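Local coordinates for protein beta-galactosidase (Bacteroides thetaiotaomicron, PDB 5MUJ) that probably acts as a glycoside hydrolase (arabinofuranosidase) on the plant pectin rhamnogalacturonan II, and binds a glycan from side chain B of that pectin in a pocket, at residues A[64-69]-A[124-129]; A[36-41]-A[318-323]; A[325-330]-A[358-363]; A[70-75]-A[336-341]. All coordinates share one frame; numbering follows the deposited sequence.

Contact 1: A[64-69]-A[124-129]; sequences TVFRQG and GFPALP
The rim of the Phe125 ring, close to its own plane, receives Thr64 OG1, which stands 4.4 Å from Phe125 CD1. The Phe66 ring is met obliquely by Pro126, whose CG lies 4.1 Å from Phe66 CE1; chi1 of 53° sets Phe66 CG between its backbone N and carbonyl carbon and turns the ring onto the proline. Thr64 and Pro126 lie alongside one another, heading opposite ways, with Pro126 CD 3.8 Å from Thr64 CB and Thr64 CG2 also against it. A beta-branched residue suits this place because its methyl packs on the proline while its hydroxyl turns to polar work. Thr64 OG1 donates to a water at 2.7 Å, and the water in turn donates to the Gly124 carbonyl. Replacing Thr64 with valine would probably cost this water its donor and break the link to Gly124 O. The strands 64-68 and 124-126 run at 33° with axes 7.7 Å apart, and no direct hydrogen bond joins them; each pairs within its own sheet, Thr64 with Thr75 and Phe125 with Thr149. Two four-stranded sheets meeting by the packing of their first, inner strands are what neighbouring blades of a five-bladed beta-propeller present.

Contact 2: A[36-41]-A[318-323]; sequences QIYEEV and ADLIIP
Apolar packing comes first: Leu320 of the loop fits between Tyr38 and Val41 of helix 31-41. Leu320 CD2 is 3.8 Å from Tyr38 CD1, meeting the ring obliquely, and 4.0 Å from Val41 CG2. With CG anti to the backbone N (chi1 173°), the tyrosine ring extends from the helix past the leucine. A second kind of contact involves a carbonyl oxygen: Ala318 O approaches Tyr38 CE1 to 3.6 Å, while also accepting a hydrogen bond from Trp315, whose ring stacks with Tyr38. The third kind is water-mediated: a water in the plane of the tyrosine ring lies 2.6 Å from Tyr38 OH and donates to Asp319 O. Tyrosine suits this partly exposed place, apolar along its flank and polar at its end. With an alanine in place of the tyrosine, Leu320 is likely to lose the ring along one flank and the water its phenolic partner. The helix, which precedes the first strand, packs on the loop between the propeller's last two blades, where Leu320 and Ile321 form a classic beta bulge opposite Asn301. With no direct hydrogen bond across it, the contact rests on van der Waals fit and one bridging water, on shape more than on charge.

Contact 3: A[325-330]-A[358-363]; sequences KNYDEL and GIAIAT
Just beyond Tyr327, whose ring meets Ala360, Asp328 OD1 is gripped by two backbone amides. Lys325 N approaches it on the syn side of the carboxylate at 2.9 Å, in a nearly straight bond (166°) that lies 22° out of the carboxylate plane, and Ser324 N is the second donor. The other oxygen, OD2, forms a salt bridge with Lys46 and a hydrogen bond with Tyr348, so this buried aspartate is well satisfied. Asp328 N also bonds back to Lys325 O at 3.2 Å, and the loop is thereby folded into a compact turn. The contact itself is made by Tyr327. Its CG takes the hindered place between backbone N and carbonyl carbon (chi1 71°), which swings the ring in toward strand 358-363 and beneath the aliphatic start of Lys325, whose CB lies over one face, offset toward the rim.

This strand belongs to the blade that closes the propeller ring: strand 45-51, from the beginning of the chain, pairs beside 357-363 from its end, the closure often called molecular velcro. Lys46 on that first strand reaches the same loop.

Ala360 CB points at the tyrosine and comes obliquely to 3.6 Å from Tyr327 CE1 and 3.8 Å from Tyr327 OH. A small methyl suits this place, since the ring already comes so near the strand. The hydroxyl itself hydrogen-bonds to Tyr348 OH on the neighbouring strand. Ile361 starts out away from the loop, and its side chain packs on Phe347 and Ala50.

Contact 4: A[70-75]-A[336-341]; sequences DKWLMT and YVIKHD
Ile338 is the first residue of strand 336-340 to reach Trp72. Its CG2 branch, anti to the backbone N, comes to 4.0 Å from Trp72 CH2 and lies almost as near CZ3, so the methyl meets the far end of the indole obliquely, the two side chains lying alongside with opposite headings. The isoleucine is buried, with Phe347 of its own sheet and Tyr137 also against it, and a branched aliphatic chain fills such a place well.

Lys339 alternates to the other side of the strand. Its extended chain leads away from the tryptophan to a salt bridge with Glu40, while its backbone N is bound to Tyr137 OH.

His340 turns back toward Trp72, with CG anti to the backbone N (chi1 -178°), and presents a face of its imidazole. The outer edge of the indole meets that face in a T-shaped stack: Trp72 CZ2 sits over the centre of the imidazole, 3.6 Å above its plane. The centroids of the indole six-membered ring and the imidazole are 5.0 Å apart and the planes stand at 79°. A large side chain such as tryptophan suits the place, for the CA atoms of Trp72 and Ile338 are 10.6 Å apart; Arg67, on the strand next to Trp72, touches both Trp72 and His340.

The attraction is probably dispersion, with a contribution from the C-H edge of the indole facing the pi cloud of the imidazole. The blade with strand 71-79 and the closing blade with strand 331-340 thus meet through apolar and edge-to-face aromatic packing, without direct hydrogen bonds between the segments.

In the fold
Contacts 1 and 4 share the sheet containing strands 59-68 and 71-79 and touch through the pairing of those strands; contact 1 looks to the next blade, contact 4 to the closing one. Their centres are 9 Å apart, and contact 1, at 11 Å, is the closest of the four to the chain's centre. Contact 3 is also buried and lies in the closing blade, the same sheet that contact 4 reaches at its edge strand 331-340; there a loop turn is fixed by a charged, many-partnered aspartate. Contact 2 lies farthest out, partly buried and water-bridged, yet Glu40 ties its helix to Lys339 of contact 4, and Pro323 packs on the loop of contact 3.

Contact 1: A[64-69]-A[124-129]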
loop_
_atom_site.group_PDB
_atom_site.type_symbol
_atom_site.label_atom_id
_atom_site.label_comp_id
_atom_site.label_asym_id
_atom_site.label_seq_id
_atom_site.Cartn_x
_atom_site.Cartn_y
_atom_site.Cartn_z
ATOM N N THR A 64 -1.096 -2.096 6.376
ATOM C CA THR A 64 0.031 -3.000 6.341
ATOM C C THR A 64 -0.119 -3.913 7.555
ATOM O O THR A 64 -0.180 -3.425 8.690
ATOM C CB THR A 64 1.378 -2.257 6.411
ATOM O OG1 THR A 64 1.398 -1.200 5.458
ATOM C CG2 THR A 64 2.554 -3.181 6.113
ATOM N N VAL A 65 -0.184 -5.210 7.305
ATOM C CA VAL A 65 -0.434 -6.190 8.402
ATOM C C VAL A 65 0.795 -7.038 8.636
ATOM O O VAL A 65 1.407 -7.559 7.708
ATOM C CB VAL A 65 -1.661 -7.103 8.166
ATOM C CG1 VAL A 65 -1.790 -8.177 9.288
ATOM C CG2 VAL A 65 -2.936 -6.292 8.079
ATOM N N PHE A 66 1.129 -7.186 9.913
ATOM C CA PHE A 66 2.255 -8.005 10.305
ATOM C C PHE A 66 2.051 -8.635 11.691
ATOM O O PHE A 66 1.096 -8.333 12.373
ATOM C CB PHE A 66 3.544 -7.184 10.236
ATOM C CG PHE A 66 3.495 -5.894 11.005
ATOM C CD1 PHE A 66 2.861 -4.785 10.449
ATOM C CD2 PHE A 66 4.133 -5.751 12.239
ATOM C CE1 PHE A 66 2.797 -3.594 11.137
ATOM C CE2 PHE A 66 4.093 -4.550 12.909
ATOM C CZ PHE A 66 3.442 -3.466 12.343
ATOM N N ARG A 67 2.961 -9.520 12.056
ATOM C CA ARG A 67 2.820 -10.333 13.288
ATOM C C ARG A 67 4.068 -10.161 14.157
ATOM O O ARG A 67 5.172 -10.163 13.651
ATOM C CB ARG A 67 2.594 -11.787 12.855
ATOM C CG ARG A 67 2.994 -12.926 13.759
ATOM C CD ARG A 67 1.921 -13.292 14.776
ATOM N NE ARG A 67 1.485 -14.689 14.648
ATOM C CZ ARG A 67 2.232 -15.780 14.859
ATOM N NH1 ARG A 67 3.511 -15.690 15.230
ATOM N NH2 ARG A 67 1.690 -16.986 14.687
ATOM N N GLN A 68 3.876 -10.004 15.467
ATOM C CA GLN A 68 4.980 -10.092 16.443
ATOM C C GLN A 68 4.471 -10.890 17.619
ATOM O O GLN A 68 3.475 -10.502 18.213
ATOM C CB GLN A 68 5.431 -8.725 16.937
ATOM C CG GLN A 68 6.555 -8.818 17.962
ATOM C CD GLN A 68 7.204 -7.478 18.221
ATOM O OE1 GLN A 68 6.846 -6.783 19.155
ATOM N NE2 GLN A 68 8.152 -7.109 17.379
ATOM N N GLY A 69 5.187 -11.960 17.959
ATOM C CA GLY A 69 4.720 -12.924 18.938
ATOM C C GLY A 69 3.568 -13.655 18.289
ATOM O O GLY A 69 3.727 -14.190 17.186
ATOM N N GLY A 124 2.600 6.129 6.449
ATOM C CA GLY A 124 3.663 5.140 6.502
ATOM C C GLY A 124 3.363 3.698 6.172
ATOM O O GLY A 124 2.212 3.214 6.334
ATOM N N PHE A 125 4.425 2.974 5.778
ATOM C CA PHE A 125 4.363 1.644 5.233
ATOM C C PHE A 125 5.570 0.861 5.768
ATOM O O PHE A 125 6.707 0.991 5.334
ATOM C CB PHE A 125 4.384 1.622 3.721
ATOM C CG PHE A 125 3.454 2.620 3.092
ATOM C CD1 PHE A 125 2.090 2.416 3.052
ATOM C CD2 PHE A 125 3.966 3.784 2.580
ATOM C CE1 PHE A 125 1.250 3.369 2.485
ATOM C CE2 PHE A 125 3.160 4.748 2.013
ATOM C CZ PHE A 125 1.791 4.551 1.975
ATOM N N PRO A 126 5.366 0.050 6.803
ATOM C CA PRO A 126 6.509 -0.690 7.291
ATOM C C PRO A 126 7.312 -1.416 6.206
ATOM O O PRO A 126 6.765 -1.794 5.152
ATOM C CB PRO A 126 5.865 -1.679 8.266
ATOM C CG PRO A 126 4.744 -0.896 8.824
ATOM C CD PRO A 126 4.204 -0.074 7.694
ATOM N N ALA A 127 8.607 -1.568 6.488
ATOM C CA ALA A 127 9.564 -2.120 5.555
ATOM C C ALA A 127 10.138 -3.431 6.008
ATOM O O ALA A 127 9.999 -3.843 7.179
ATOM C CB ALA A 127 10.696 -1.121 5.359
ATOM N N LEU A 128 10.752 -4.118 5.069
ATOM C CA LEU A 128 11.431 -5.354 5.250
ATOM C C LEU A 128 10.489 -6.458 5.798
ATOM O O LEU A 128 10.870 -7.217 6.702
ATOM C CB LEU A 128 12.636 -5.177 6.173
ATOM C CG LEU A 128 13.548 -3.965 5.927
ATOM C CD1 LEU A 128 14.773 -4.068 6.819
ATOM C CD2 LEU A 128 13.956 -3.810 4.471
ATOM N N PRO A 129 9.287 -6.576 5.204
ATOM C CA PRO A 129 8.410 -7.669 5.639
ATOM C C PRO A 129 8.997 -9.019 5.190
ATOM O O PRO A 129 9.625 -9.078 4.134
ATOM C CB PRO A 129 7.114 -7.394 4.872
ATOM C CG PRO A 129 7.612 -6.741 3.594
ATOM C CD PRO A 129 8.739 -5.852 4.032
HETATM O O HOH W 1 0.527 1.111 6.567
#

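Contact 2: A[36-41]-A[318-323]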
loop_
_atom_site.group_PDB
_atom_site.type_symbol
_atom_site.label_atom_id
_atom_site.label_comp_id
_atom_site.label_asym_id
_atom_site.label_seq_id
_atom_site.Cartn_x
_atom_site.Cartn_y
_atom_site.Cartn_z
ATOM N N GLN A 36 -3.354 -21.114 -11.352
ATOM C CA GLN A 36 -3.058 -21.701 -10.037
ATOM C C GLN A 36 -2.876 -20.621 -8.960
ATOM O O GLN A 36 -3.333 -20.792 -7.842
ATOM C CB GLN A 36 -1.811 -22.572 -10.088
ATOM C CG GLN A 36 -1.963 -23.841 -10.917
ATOM C CD GLN A 36 -0.643 -24.542 -11.198
ATOM O OE1 GLN A 36 0.422 -24.102 -10.756
ATOM N NE2 GLN A 36 -0.708 -25.645 -11.944
ATOM N N ILE A 37 -2.164 -19.544 -9.287
ATOM C CA ILE A 37 -1.963 -18.410 -8.352
ATOM C C ILE A 37 -3.309 -17.774 -7.994
ATOM O O ILE A 37 -3.588 -17.550 -6.818
ATOM C CB ILE A 37 -0.991 -17.341 -8.922
ATOM C CG1 ILE A 37 0.415 -17.938 -8.967
ATOM C CG2 ILE A 37 -1.002 -16.081 -8.051
ATOM C CD1 ILE A 37 1.382 -17.172 -9.849
ATOM N N TYR A 38 -4.163 -17.544 -8.994
ATOM C CA TYR A 38 -5.519 -17.031 -8.731
ATOM C C TYR A 38 -6.285 -17.910 -7.705
ATOM O O TYR A 38 -6.855 -17.400 -6.757
ATOM C CB TYR A 38 -6.329 -16.858 -10.042
ATOM C CG TYR A 38 -7.792 -16.503 -9.813
ATOM C CD1 TYR A 38 -8.201 -15.204 -9.585
ATOM C CD2 TYR A 38 -8.766 -17.495 -9.839
ATOM C CE1 TYR A 38 -9.545 -14.893 -9.370
ATOM C CE2 TYR A 38 -10.097 -17.195 -9.633
ATOM C CZ TYR A 38 -10.488 -15.916 -9.395
ATOM O OH TYR A 38 -11.795 -15.600 -9.183
ATOM N N GLU A 39 -6.290 -19.218 -7.918
ATOM C CA GLU A 39 -7.025 -20.128 -7.046
ATOM C C GLU A 39 -6.420 -20.073 -5.646
ATOM O O GLU A 39 -7.141 -20.117 -4.666
ATOM C CB GLU A 39 -6.960 -21.523 -7.621
ATOM C CG GLU A 39 -7.731 -21.732 -8.906
ATOM C CD GLU A 39 -9.189 -21.270 -8.915
ATOM O OE1 GLU A 39 -9.884 -21.301 -7.870
ATOM O OE2 GLU A 39 -9.686 -20.925 -10.006
ATOM N N GLU A 40 -5.100 -19.947 -5.555
ATOM C CA GLU A 40 -4.405 -19.845 -4.258
ATOM C C GLU A 40 -4.715 -18.556 -3.481
ATOM O O GLU A 40 -4.787 -18.581 -2.253
ATOM C CB GLU A 40 -2.888 -19.995 -4.484
ATOM C CG GLU A 40 -1.988 -19.944 -3.245
ATOM C CD GLU A 40 -2.186 -21.094 -2.266
ATOM O OE1 GLU A 40 -2.753 -22.141 -2.652
ATOM O OE2 GLU A 40 -1.724 -20.932 -1.116
ATOM N N VAL A 41 -4.858 -17.420 -4.186
ATOM C CA VAL A 41 -4.984 -16.112 -3.493
ATOM C C VAL A 41 -6.399 -15.547 -3.396
ATOM O O VAL A 41 -6.617 -14.546 -2.714
ATOM C CB VAL A 41 -4.043 -15.045 -4.106
ATOM C CG1 VAL A 41 -2.632 -15.595 -4.172
ATOM C CG2 VAL A 41 -4.546 -14.621 -5.467
ATOM N N ALA A 318 -10.878 -12.773 -13.670
ATOM C CA ALA A 318 -11.680 -11.890 -12.821
ATOM C C ALA A 318 -10.790 -11.206 -11.812
ATOM O O ALA A 318 -9.875 -11.800 -11.269
ATOM C CB ALA A 318 -12.764 -12.689 -12.076
ATOM N N ASP A 319 -11.127 -9.969 -11.526
ATOM C CA ASP A 319 -10.380 -9.192 -10.545
ATOM C C ASP A 319 -10.605 -9.806 -9.151
ATOM O O ASP A 319 -11.667 -10.343 -8.879
ATOM C CB ASP A 319 -10.884 -7.788 -10.574
ATOM C CG ASP A 319 -10.434 -7.055 -11.840
ATOM O OD1 ASP A 319 -9.282 -7.282 -12.264
ATOM O OD2 ASP A 319 -11.232 -6.281 -12.374
ATOM N N LEU A 320 -9.632 -9.627 -8.282
ATOM C CA LEU A 320 -9.685 -10.247 -6.935
ATOM C C LEU A 320 -10.695 -9.578 -6.032
ATOM O O LEU A 320 -11.404 -10.274 -5.268
ATOM C CB LEU A 320 -8.319 -10.148 -6.289
ATOM C CG LEU A 320 -7.178 -10.961 -6.887
ATOM C CD1 LEU A 320 -5.897 -10.802 -6.078
ATOM C CD2 LEU A 320 -7.553 -12.437 -7.007
ATOM N N ILE A 321 -10.719 -8.257 -6.017
ATOM C CA ILE A 321 -11.618 -7.461 -5.186
ATOM C C ILE A 321 -12.237 -6.394 -6.048
ATOM O O ILE A 321 -11.501 -5.643 -6.713
ATOM C CB ILE A 321 -10.886 -6.737 -4.018
ATOM C CG1 ILE A 321 -10.090 -7.726 -3.177
ATOM C CG2 ILE A 321 -11.866 -5.930 -3.164
ATOM C CD1 ILE A 321 -10.921 -8.665 -2.278
ATOM N N ILE A 322 -13.558 -6.326 -6.074
ATOM C CA ILE A 322 -14.292 -5.316 -6.815
ATOM C C ILE A 322 -15.402 -4.745 -5.972
ATOM O O ILE A 322 -15.870 -5.433 -5.020
ATOM C CB ILE A 322 -14.880 -5.869 -8.153
ATOM C CG1 ILE A 322 -16.076 -6.828 -7.946
ATOM C CG2 ILE A 322 -13.783 -6.541 -8.983
ATOM C CD1 ILE A 322 -16.712 -7.294 -9.243
ATOM N N PRO A 323 -15.919 -3.541 -6.297
ATOM C CA PRO A 323 -17.119 -3.002 -5.633
ATOM C C PRO A 323 -18.301 -3.945 -5.783
ATOM O O PRO A 323 -18.597 -4.385 -6.894
ATOM C CB PRO A 323 -17.393 -1.690 -6.393
ATOM C CG PRO A 323 -16.036 -1.254 -6.824
ATOM C CD PRO A 323 -15.299 -2.526 -7.167
HETATM O O HOH W 2 -12.467 -13.266 -8.273
#

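Contact 3: A[325-330]-A[358-363]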
loop_
_atom_site.group_PDB
_atom_site.type_symbol
_atom_site.label_atom_id
_atom_site.label_comp_id
_atom_site.label_asym_id
_atom_site.label_seq_id
_atom_site.Cartn_x
_atom_site.Cartn_y
_atom_site.Cartn_z
ATOM N N LYS A 325 -20.633 -4.366 -2.442
ATOM C CA LYS A 325 -21.429 -4.159 -1.232
ATOM C C LYS A 325 -21.665 -2.680 -1.022
ATOM O O LYS A 325 -20.948 -1.854 -1.574
ATOM C CB LYS A 325 -20.669 -4.695 -0.028
ATOM C CG LYS A 325 -20.477 -6.204 -0.081
ATOM C CD LYS A 325 -20.309 -6.856 1.285
ATOM C CE LYS A 325 -21.409 -6.484 2.246
ATOM N NZ LYS A 325 -22.760 -6.561 1.626
ATOM N N ASN A 326 -22.623 -2.353 -0.167
ATOM C CA ASN A 326 -22.870 -0.979 0.258
ATOM C C ASN A 326 -21.567 -0.226 0.572
ATOM O O ASN A 326 -21.273 0.837 -0.007
ATOM C CB ASN A 326 -23.773 -1.001 1.520
ATOM C CG ASN A 326 -23.084 -1.620 2.763
ATOM O OD1 ASN A 326 -22.572 -2.760 2.738
ATOM N ND2 ASN A 326 -23.040 -0.847 3.855
ATOM N N TYR A 327 -20.759 -0.842 1.435
ATOM C CA TYR A 327 -19.685 -0.151 2.071
ATOM C C TYR A 327 -18.491 0.041 1.090
ATOM O O TYR A 327 -17.615 0.861 1.360
ATOM C CB TYR A 327 -19.311 -0.858 3.395
ATOM C CG TYR A 327 -18.617 -2.200 3.263
ATOM C CD1 TYR A 327 -17.322 -2.248 2.762
ATOM C CD2 TYR A 327 -19.240 -3.424 3.582
ATOM C CE1 TYR A 327 -16.624 -3.420 2.625
ATOM C CE2 TYR A 327 -18.526 -4.623 3.431
ATOM C CZ TYR A 327 -17.214 -4.609 2.921
ATOM O OH TYR A 327 -16.389 -5.715 2.722
ATOM N N ASP A 328 -18.428 -0.740 0.002
ATOM C CA ASP A 328 -17.324 -0.551 -1.025
ATOM C C ASP A 328 -17.792 -0.253 -2.447
ATOM O O ASP A 328 -17.049 -0.473 -3.438
ATOM C CB ASP A 328 -16.340 -1.737 -1.014
ATOM C CG ASP A 328 -16.957 -3.067 -1.477
ATOM O OD1 ASP A 328 -18.034 -3.070 -2.101
ATOM O OD2 ASP A 328 -16.347 -4.146 -1.205
ATOM N N GLU A 329 -18.963 0.359 -2.531
ATOM C CA GLU A 329 -19.667 0.466 -3.790
ATOM C C GLU A 329 -18.994 1.383 -4.841
ATOM O O GLU A 329 -19.328 1.282 -6.007
ATOM C CB GLU A 329 -21.094 0.931 -3.565
ATOM C CG GLU A 329 -21.228 2.387 -3.158
ATOM C CD GLU A 329 -22.570 2.775 -2.546
ATOM O OE1 GLU A 329 -23.596 2.087 -2.773
ATOM O OE2 GLU A 329 -22.593 3.799 -1.835
ATOM N N LEU A 330 -18.083 2.258 -4.418
ATOM C CA LEU A 330 -17.368 3.149 -5.337
ATOM C C LEU A 330 -15.982 2.599 -5.666
ATOM O O LEU A 330 -15.675 2.373 -6.843
ATOM C CB LEU A 330 -17.287 4.554 -4.745
ATOM C CG LEU A 330 -16.581 5.596 -5.640
ATOM C CD1 LEU A 330 -17.287 5.752 -6.977
ATOM C CD2 LEU A 330 -16.473 6.934 -4.927
ATOM N N GLY A 358 -12.680 3.508 4.638
ATOM C CA GLY A 358 -12.135 2.649 5.688
ATOM C C GLY A 358 -11.479 1.428 5.115
ATOM O O GLY A 358 -11.362 1.295 3.881
ATOM N N ILE A 359 -11.024 0.547 6.002
ATOM C CA ILE A 359 -10.325 -0.674 5.645
ATOM C C ILE A 359 -11.272 -1.838 5.908
ATOM O O ILE A 359 -11.876 -1.936 7.002
ATOM C CB ILE A 359 -9.027 -0.846 6.443
ATOM C CG1 ILE A 359 -8.027 0.236 6.008
ATOM C CG2 ILE A 359 -8.390 -2.228 6.267
ATOM C CD1 ILE A 359 -6.857 0.475 6.943
ATOM N N ALA A 360 -11.411 -2.721 4.921
ATOM C CA ALA A 360 -12.258 -3.950 5.004
ATOM C C ALA A 360 -11.450 -5.202 4.703
ATOM O O ALA A 360 -10.273 -5.148 4.322
ATOM C CB ALA A 360 -13.402 -3.873 4.080
ATOM N N ILE A 361 -12.079 -6.355 4.931
ATOM C CA ILE A 361 -11.439 -7.632 4.715
ATOM C C ILE A 361 -12.286 -8.577 3.878
ATOM O O ILE A 361 -13.499 -8.687 4.098
ATOM C CB ILE A 361 -11.195 -8.347 6.049
ATOM C CG1 ILE A 361 -10.756 -7.340 7.084
ATOM C CG2 ILE A 361 -10.137 -9.413 5.884
ATOM C CD1 ILE A 361 -10.487 -7.988 8.423
ATOM N N ALA A 362 -11.640 -9.318 2.983
ATOM C CA ALA A 362 -12.289 -10.432 2.288
ATOM C C ALA A 362 -11.474 -11.716 2.585
ATOM O O ALA A 362 -10.278 -11.652 2.843
ATOM C CB ALA A 362 -12.389 -10.144 0.788
ATOM N N THR A 363 -12.139 -12.884 2.604
ATOM C CA THR A 363 -11.465 -14.132 2.966
ATOM C C THR A 363 -11.757 -15.262 1.985
ATOM O O THR A 363 -12.721 -15.205 1.246
ATOM C CB THR A 363 -11.845 -14.577 4.392
ATOM O OG1 THR A 363 -13.260 -14.721 4.475
ATOM C CG2 THR A 363 -11.350 -13.549 5.420
#

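Contact 4: A[70-75]-A[336-341]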
loop_
_atom_site.group_PDB
_atom_site.type_symbol
_atom_site.label_atom_id
_atom_site.label_comp_id
_atom_site.label_asym_id
_atom_site.label_seq_id
_atom_site.Cartn_x
_atom_site.Cartn_y
_atom_site.Cartn_z
ATOM N N ASP A 70 2.413 -13.665 18.948
ATOM C CA ASP A 70 1.170 -14.139 18.325
ATOM C C ASP A 70 0.154 -13.014 18.130
ATOM O O ASP A 70 -1.005 -13.289 17.810
ATOM C CB ASP A 70 0.557 -15.279 19.137
ATOM C CG ASP A 70 1.507 -16.456 19.304
ATOM O OD1 ASP A 70 2.193 -16.809 18.319
ATOM O OD2 ASP A 70 1.567 -17.017 20.420
ATOM N N LYS A 71 0.589 -11.759 18.298
ATOM C CA LYS A 71 -0.264 -10.599 18.056
ATOM C C LYS A 71 -0.149 -10.115 16.617
ATOM O O LYS A 71 0.962 -9.955 16.107
ATOM C CB LYS A 71 0.150 -9.430 18.935
ATOM C CG LYS A 71 -0.848 -8.275 18.969
ATOM C CD LYS A 71 -2.044 -8.558 19.883
ATOM C CE LYS A 71 -1.688 -8.445 21.359
ATOM N NZ LYS A 71 -2.873 -8.692 22.233
ATOM N N TRP A 72 -1.300 -9.820 16.021
ATOM C CA TRP A 72 -1.354 -9.217 14.705
ATOM C C TRP A 72 -1.418 -7.684 14.836
ATOM O O TRP A 72 -2.149 -7.137 15.658
ATOM C CB TRP A 72 -2.556 -9.708 13.918
ATOM C CG TRP A 72 -2.499 -11.193 13.643
ATOM C CD1 TRP A 72 -3.135 -12.214 14.329
ATOM C CD2 TRP A 72 -1.737 -11.827 12.621
ATOM N NE1 TRP A 72 -2.801 -13.421 13.790
ATOM C CE2 TRP A 72 -1.965 -13.214 12.721
ATOM C CE3 TRP A 72 -0.895 -11.355 11.614
ATOM C CZ2 TRP A 72 -1.353 -14.132 11.853
ATOM C CZ3 TRP A 72 -0.304 -12.270 10.752
ATOM C CH2 TRP A 72 -0.546 -13.625 10.854
ATOM N N LEU A 73 -0.635 -6.997 14.004
ATOM C CA LEU A 73 -0.558 -5.547 14.015
ATOM C C LEU A 73 -0.907 -4.999 12.619
ATOM O O LEU A 73 -0.699 -5.702 11.650
ATOM C CB LEU A 73 0.845 -5.160 14.427
ATOM C CG LEU A 73 1.254 -5.651 15.820
ATOM C CD1 LEU A 73 2.744 -5.504 15.992
ATOM C CD2 LEU A 73 0.499 -4.879 16.877
HETATM N N MSE A 74 -1.595 -3.854 12.574
HETATM C CA MSE A 74 -1.879 -3.176 11.303
HETATM C C MSE A 74 -1.547 -1.718 11.442
HETATM O O MSE A 74 -2.120 -1.017 12.256
HETATM C CB MSE A 74 -3.364 -3.316 10.937
HETATM C CG MSE A 74 -3.635 -2.687 9.560
HETATM SE SE MSE A 74 -5.529 -2.295 9.377
HETATM C CE MSE A 74 -6.208 -4.133 9.573
ATOM N N THR A 75 -0.640 -1.238 10.587
ATOM C CA THR A 75 -0.500 0.238 10.438
ATOM C C THR A 75 -1.477 0.694 9.376
ATOM O O THR A 75 -1.843 -0.072 8.517
ATOM C CB THR A 75 0.924 0.787 10.067
ATOM O OG1 THR A 75 1.437 0.143 8.882
ATOM C CG2 THR A 75 1.888 0.644 11.154
ATOM N N TYR A 336 -3.441 -5.590 1.151
ATOM C CA TYR A 336 -2.479 -6.334 1.938
ATOM C C TYR A 336 -3.074 -7.715 2.217
ATOM O O TYR A 336 -4.214 -7.814 2.621
ATOM C CB TYR A 336 -2.107 -5.600 3.229
ATOM C CG TYR A 336 -0.690 -5.841 3.608
ATOM C CD1 TYR A 336 -0.311 -6.999 4.291
ATOM C CD2 TYR A 336 0.335 -4.937 3.210
ATOM C CE1 TYR A 336 1.006 -7.255 4.589
ATOM C CE2 TYR A 336 1.655 -5.186 3.529
ATOM C CZ TYR A 336 1.991 -6.345 4.221
ATOM O OH TYR A 336 3.292 -6.636 4.572
ATOM N N VAL A 337 -2.304 -8.765 1.957
ATOM C CA VAL A 337 -2.816 -10.128 1.935
ATOM C C VAL A 337 -2.035 -11.020 2.918
ATOM O O VAL A 337 -0.795 -11.087 2.911
ATOM C CB VAL A 337 -2.793 -10.713 0.502
ATOM C CG1 VAL A 337 -3.542 -12.038 0.428
ATOM C CG2 VAL A 337 -3.420 -9.753 -0.489
ATOM N N ILE A 338 -2.763 -11.715 3.785
ATOM C CA ILE A 338 -2.144 -12.612 4.727
ATOM C C ILE A 338 -2.732 -13.976 4.435
ATOM O O ILE A 338 -3.953 -14.094 4.380
ATOM C CB ILE A 338 -2.507 -12.240 6.185
ATOM C CG1 ILE A 338 -2.024 -10.830 6.555
ATOM C CG2 ILE A 338 -1.933 -13.254 7.151
ATOM C CD1 ILE A 338 -0.517 -10.645 6.599
ATOM N N LYS A 339 -1.890 -14.983 4.220
ATOM C CA LYS A 339 -2.344 -16.369 4.351
ATOM C C LYS A 339 -1.879 -16.963 5.687
ATOM O O LYS A 339 -0.697 -17.111 5.946
ATOM C CB LYS A 339 -1.894 -17.256 3.188
ATOM C CG LYS A 339 -2.515 -18.646 3.292
ATOM C CD LYS A 339 -2.346 -19.547 2.098
ATOM C CE LYS A 339 -3.104 -20.851 2.350
ATOM N NZ LYS A 339 -2.953 -21.780 1.221
ATOM N N HIS A 340 -2.843 -17.385 6.507
ATOM C CA HIS A 340 -2.541 -17.940 7.823
ATOM C C HIS A 340 -3.523 -19.051 8.142
ATOM O O HIS A 340 -4.722 -18.883 7.920
ATOM C CB HIS A 340 -2.613 -16.844 8.874
ATOM C CG HIS A 340 -2.278 -17.312 10.262
ATOM N ND1 HIS A 340 -0.987 -17.584 10.663
ATOM C CD2 HIS A 340 -3.067 -17.555 11.334
ATOM C CE1 HIS A 340 -0.997 -17.968 11.929
ATOM N NE2 HIS A 340 -2.249 -17.980 12.352
ATOM N N ASP A 341 -3.000 -20.179 8.649
ATOM C CA ASP A 341 -3.790 -21.326 9.063
ATOM C C ASP A 341 -4.838 -21.682 8.020
ATOM O O ASP A 341 -6.003 -21.815 8.330
ATOM C CB ASP A 341 -4.426 -21.046 10.437
ATOM C CG ASP A 341 -5.063 -22.275 11.053
ATOM O OD1 ASP A 341 -4.431 -23.357 11.062
ATOM O OD2 ASP A 341 -6.212 -22.126 11.514
#